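PDB 7A0Q: CrtC domain-containing protein from Fusarium vanettenii 77-13-4, which probably hydrates the isoflavonoid phytoalexin kievitone, a plant defence compound, acting as a secreted fungal hydratase with lipocalin-like beta domains. Local coordinates for residues T92-L95 against E96-E99; G310-A313 against L314-A317. One frame throughout, in Å; residues are numbered along the deposited sequence.

Interaction 1. Residues T92-L95 against E96-E99; sequences TLNL and ETNE
N94 faces E96, T97, N98 and E99 across the end of a beta hairpin, where strand 86-94 turns back towards strand 100-107. The tight part is polar. N94 N donates an almost straight bond to E99 O (2.9 Å), and N94 O takes N98 N at 2.8 Å, so the backbone of one asparagine pairs with two successive residues of the returning chain, N98 and E99. Its side chain forms an Asx turn as well: with CG anti to the backbone N (chi1 -178°), OD1 receives E96 N in the amide plane at 2.7 Å and T97 N from well above that plane at 3.1 Å. A short amide suits this place because it can reach forward to the N-H groups two and three residues on, those of E96 and T97. N98 bends the chain with a positive phi of 69°, a conformation asparagine tolerates well. On the inner side, L93 and L95 are buried, touching F321 of the C-terminal barrel. The outer side is loose and wet: the exposed E96 extends its carboxylate to a water that joins OE2 to N94 ND2. T97 closes its own ST turn beside the N94 amide, its OG1 accepting E99 N at 3.2 Å.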
loop_
_atom_site.group_PDB
_atom_site.type_symbol
_atom_site.label_atom_id
_atom_site.label_comp_id
_atom_site.label_asym_id
_atom_site.label_seq_id
_atom_site.Cartn_x
_atom_site.Cartn_y
_atom_site.Cartn_z
ATOM N N THR A 92 -8.531 8.770 -5.586
ATOM C CA THR A 92 -9.509 7.853 -6.153
ATOM C C THR A 92 -9.214 7.684 -7.630
ATOM O O THR A 92 -8.819 8.641 -8.302
ATOM C CB THR A 92 -10.948 8.351 -5.982
ATOM O OG1 THR A 92 -11.118 9.537 -6.766
ATOM C CG2 THR A 92 -11.246 8.662 -4.520
ATOM N N LEU A 93 -9.390 6.460 -8.124
ATOM C CA LEU A 93 -9.210 6.142 -9.535
ATOM C C LEU A 93 -10.438 5.379 -10.003
ATOM O O LEU A 93 -10.776 4.340 -9.431
ATOM C CB LEU A 93 -7.943 5.308 -9.768
ATOM C CG LEU A 93 -7.687 4.846 -11.209
ATOM C CD1 LEU A 93 -7.378 6.035 -12.118
ATOM C CD2 LEU A 93 -6.578 3.797 -11.271
ATOM N N ASN A 94 -11.108 5.907 -11.026
ATOM C CA ASN A 94 -12.218 5.219 -11.673
ATOM C C ASN A 94 -11.653 4.277 -12.733
ATOM O O ASN A 94 -11.028 4.728 -13.699
ATOM C CB ASN A 94 -13.173 6.239 -12.295
ATOM C CG ASN A 94 -14.397 5.594 -12.945
ATOM O OD1 ASN A 94 -14.293 4.577 -13.624
ATOM N ND2 ASN A 94 -15.560 6.206 -12.753
ATOM N N LEU A 95 -11.878 2.971 -12.567
ATOM C CA LEU A 95 -11.254 2.008 -13.464
ATOM C C LEU A 95 -11.921 1.955 -14.832
ATOM O O LEU A 95 -11.319 1.428 -15.774
ATOM C CB LEU A 95 -11.253 0.617 -12.831
ATOM C CG LEU A 95 -10.417 0.490 -11.552
ATOM C CD1 LEU A 95 -10.307 -0.974 -11.128
ATOM C CD2 LEU A 95 -9.032 1.100 -11.742
ATOM N N GLU A 96 -13.135 2.492 -14.961
ATOM C CA GLU A 96 -13.783 2.530 -16.268
ATOM C C GLU A 96 -13.287 3.701 -17.107
ATOM O O GLU A 96 -13.018 3.545 -18.303
ATOM C CB GLU A 96 -15.300 2.616 -16.103
ATOM C CG GLU A 96 -16.059 2.644 -17.430
ATOM C CD GLU A 96 -17.399 3.358 -17.329
ATOM O OE1 GLU A 96 -17.926 3.780 -18.382
ATOM O OE2 GLU A 96 -17.923 3.503 -16.200
ATOM N N THR A 97 -13.163 4.881 -16.503
ATOM C CA THR A 97 -12.907 6.111 -17.240
ATOM C C THR A 97 -11.501 6.659 -17.062
ATOM O O THR A 97 -11.130 7.597 -17.780
ATOM C CB THR A 97 -13.899 7.196 -16.803
ATOM O OG1 THR A 97 -13.608 7.571 -15.448
ATOM C CG2 THR A 97 -15.320 6.674 -16.887
ATOM N N ASN A 98 -10.723 6.113 -16.125
ATOM C CA ASN A 98 -9.410 6.601 -15.699
ATOM C C ASN A 98 -9.475 7.927 -14.950
ATOM O O ASN A 98 -8.422 8.518 -14.677
ATOM C CB ASN A 98 -8.419 6.743 -16.863
ATOM C CG ASN A 98 -8.046 5.410 -17.477
ATOM O OD1 ASN A 98 -8.170 4.358 -16.846
ATOM N ND2 ASN A 98 -7.588 5.445 -18.722
ATOM N N GLU A 99 -10.665 8.414 -14.598
ATOM C CA GLU A 99 -10.745 9.668 -13.860
ATOM C C GLU A 99 -10.071 9.522 -12.501
ATOM O O GLU A 99 -10.353 8.581 -11.754
ATOM C CB GLU A 99 -12.199 10.107 -13.682
ATOM C CG GLU A 99 -12.325 11.481 -13.023
ATOM C CD GLU A 99 -13.765 11.937 -12.842
ATOM O OE1 GLU A 99 -13.993 12.886 -12.063
ATOM O OE2 GLU A 99 -14.669 11.346 -13.470
HETATM O O HOH W 1 -11.653 9.312 -9.444
HETATM O O HOH W 2 -18.257 5.074 -13.817
#

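Interaction 2. Residues G310-A313 against L314-A317; sequences GEDA and LQTA
G310 lies against Q315 and T316 where the loop folds back on itself. Having no side chain, it lets its CA settle 3.7 Å from Q315 CB, while G310 N donates to T316 OG1 at 3.0 Å. E311 follows, running alongside Q315: E311 N reaches Q315 OE1 at 3.0 Å from above the amide plane, and a water links E311 OE1 to Q315 NE2. Glutamine suits this buried site because its amide offers an acceptor to the backbone and a donor to the water. D312 comes next, its CG set between the backbone N and the carbonyl carbon (chi1 66°), which brings OD1 to Q315 N at 2.9 Å; the D312 and Q315 side chains cross at about a right angle. D312 OD2 turns to Y85 OH, just ahead of strand 86-94. D312 O receives the T316 hydroxyl at 2.9 Å, which leaves OG1 able to accept G310 N, a double use that a threonine hydroxyl allows. A313, small enough for a buried corner beside W346, accepts T316 N on its O at 2.9 Å. That last bond closes a type I beta turn, A313 to T316, in the link between neighbouring antiparallel strands of an eight-stranded lipocalin-like barrel.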
loop_
_atom_site.group_PDB
_atom_site.type_symbol
_atom_site.label_atom_id
_atom_site.label_comp_id
_atom_site.label_asym_id
_atom_site.label_seq_id
_atom_site.Cartn_x
_atom_site.Cartn_y
_atom_site.Cartn_z
ATOM N N GLY A 310 2.835 16.513 -3.632
ATOM C CA GLY A 310 3.128 17.225 -2.411
ATOM C C GLY A 310 3.937 18.482 -2.684
ATOM O O GLY A 310 4.252 18.822 -3.819
ATOM N N GLU A 311 4.275 19.170 -1.599
ATOM C CA GLU A 311 5.117 20.352 -1.691
ATOM C C GLU A 311 6.604 20.023 -1.668
ATOM O O GLU A 311 7.413 20.851 -2.098
ATOM C CB GLU A 311 4.769 21.323 -0.559
ATOM C CG GLU A 311 3.318 21.796 -0.616
ATOM C CD GLU A 311 3.005 22.914 0.364
ATOM O OE1 GLU A 311 2.979 22.654 1.589
ATOM O OE2 GLU A 311 2.778 24.056 -0.095
ATOM N N ASP A 312 6.984 18.838 -1.192
ATOM C CA ASP A 312 8.382 18.414 -1.187
ATOM C C ASP A 312 8.435 16.951 -1.619
ATOM O O ASP A 312 7.419 16.360 -1.995
ATOM C CB ASP A 312 9.029 18.651 0.185
ATOM C CG ASP A 312 8.434 17.784 1.280
ATOM O OD1 ASP A 312 7.587 16.917 0.980
ATOM O OD2 ASP A 312 8.829 17.953 2.448
ATOM N N ALA A 313 9.626 16.354 -1.548
ATOM C CA ALA A 313 9.799 14.989 -2.039
ATOM C C ALA A 313 9.015 13.987 -1.195
ATOM O O ALA A 313 8.261 13.167 -1.729
ATOM C CB ALA A 313 11.286 14.625 -2.069
ATOM N N LEU A 314 9.165 14.046 0.128
ATOM C CA LEU A 314 8.528 13.038 0.973
ATOM C C LEU A 314 7.007 13.106 0.914
ATOM O O LEU A 314 6.349 12.091 1.159
ATOM C CB LEU A 314 9.006 13.179 2.417
ATOM C CG LEU A 314 8.676 12.007 3.350
ATOM C CD1 LEU A 314 9.378 10.745 2.865
ATOM C CD2 LEU A 314 9.058 12.333 4.776
ATOM N N GLN A 315 6.438 14.263 0.581
ATOM C CA GLN A 315 4.986 14.364 0.465
ATOM C C GLN A 315 4.459 13.875 -0.875
ATOM O O GLN A 315 3.235 13.798 -1.050
ATOM C CB GLN A 315 4.538 15.816 0.676
ATOM C CG GLN A 315 4.767 16.354 2.072
ATOM C CD GLN A 315 4.511 17.851 2.149
ATOM O OE1 GLN A 315 3.914 18.433 1.239
ATOM N NE2 GLN A 315 4.961 18.479 3.230
ATOM N N THR A 316 5.338 13.549 -1.822
ATOM C CA THR A 316 4.961 13.222 -3.191
ATOM C C THR A 316 5.157 11.734 -3.439
ATOM O O THR A 316 6.123 11.144 -2.950
ATOM C CB THR A 316 5.811 14.041 -4.181
ATOM O OG1 THR A 316 5.564 15.434 -3.967
ATOM C CG2 THR A 316 5.487 13.698 -5.621
ATOM N N ALA A 317 4.245 11.117 -4.193
ATOM C CA ALA A 317 4.461 9.718 -4.539
ATOM C C ALA A 317 3.678 9.350 -5.787
ATOM O O ALA A 317 2.556 9.823 -5.982
ATOM C CB ALA A 317 4.053 8.785 -3.391
HETATM O O HOH W 3 4.847 21.367 3.686
#

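From the N terminus, strand 86-94 is reached first, and interaction 1 closes the hairpin that joins it to strand 100-107. Much later, interaction 2 folds up the loop between strands 295-308 and 317-328 of the C-terminal barrel. The two contacts lie in series, neither nested nor crossed, with centres about 23 Å apart and nearest atoms about 11 Å apart. They are nonetheless related through the junction of the two halves. Near the far end of strand 86-94 the hairpin meets T303, Y302 and F321 of the barrel strands, whereas the 310-317 loop lies against Y85, just before that strand, and Y87 near its beginning. Each turn thus makes contact with the other half of the protein.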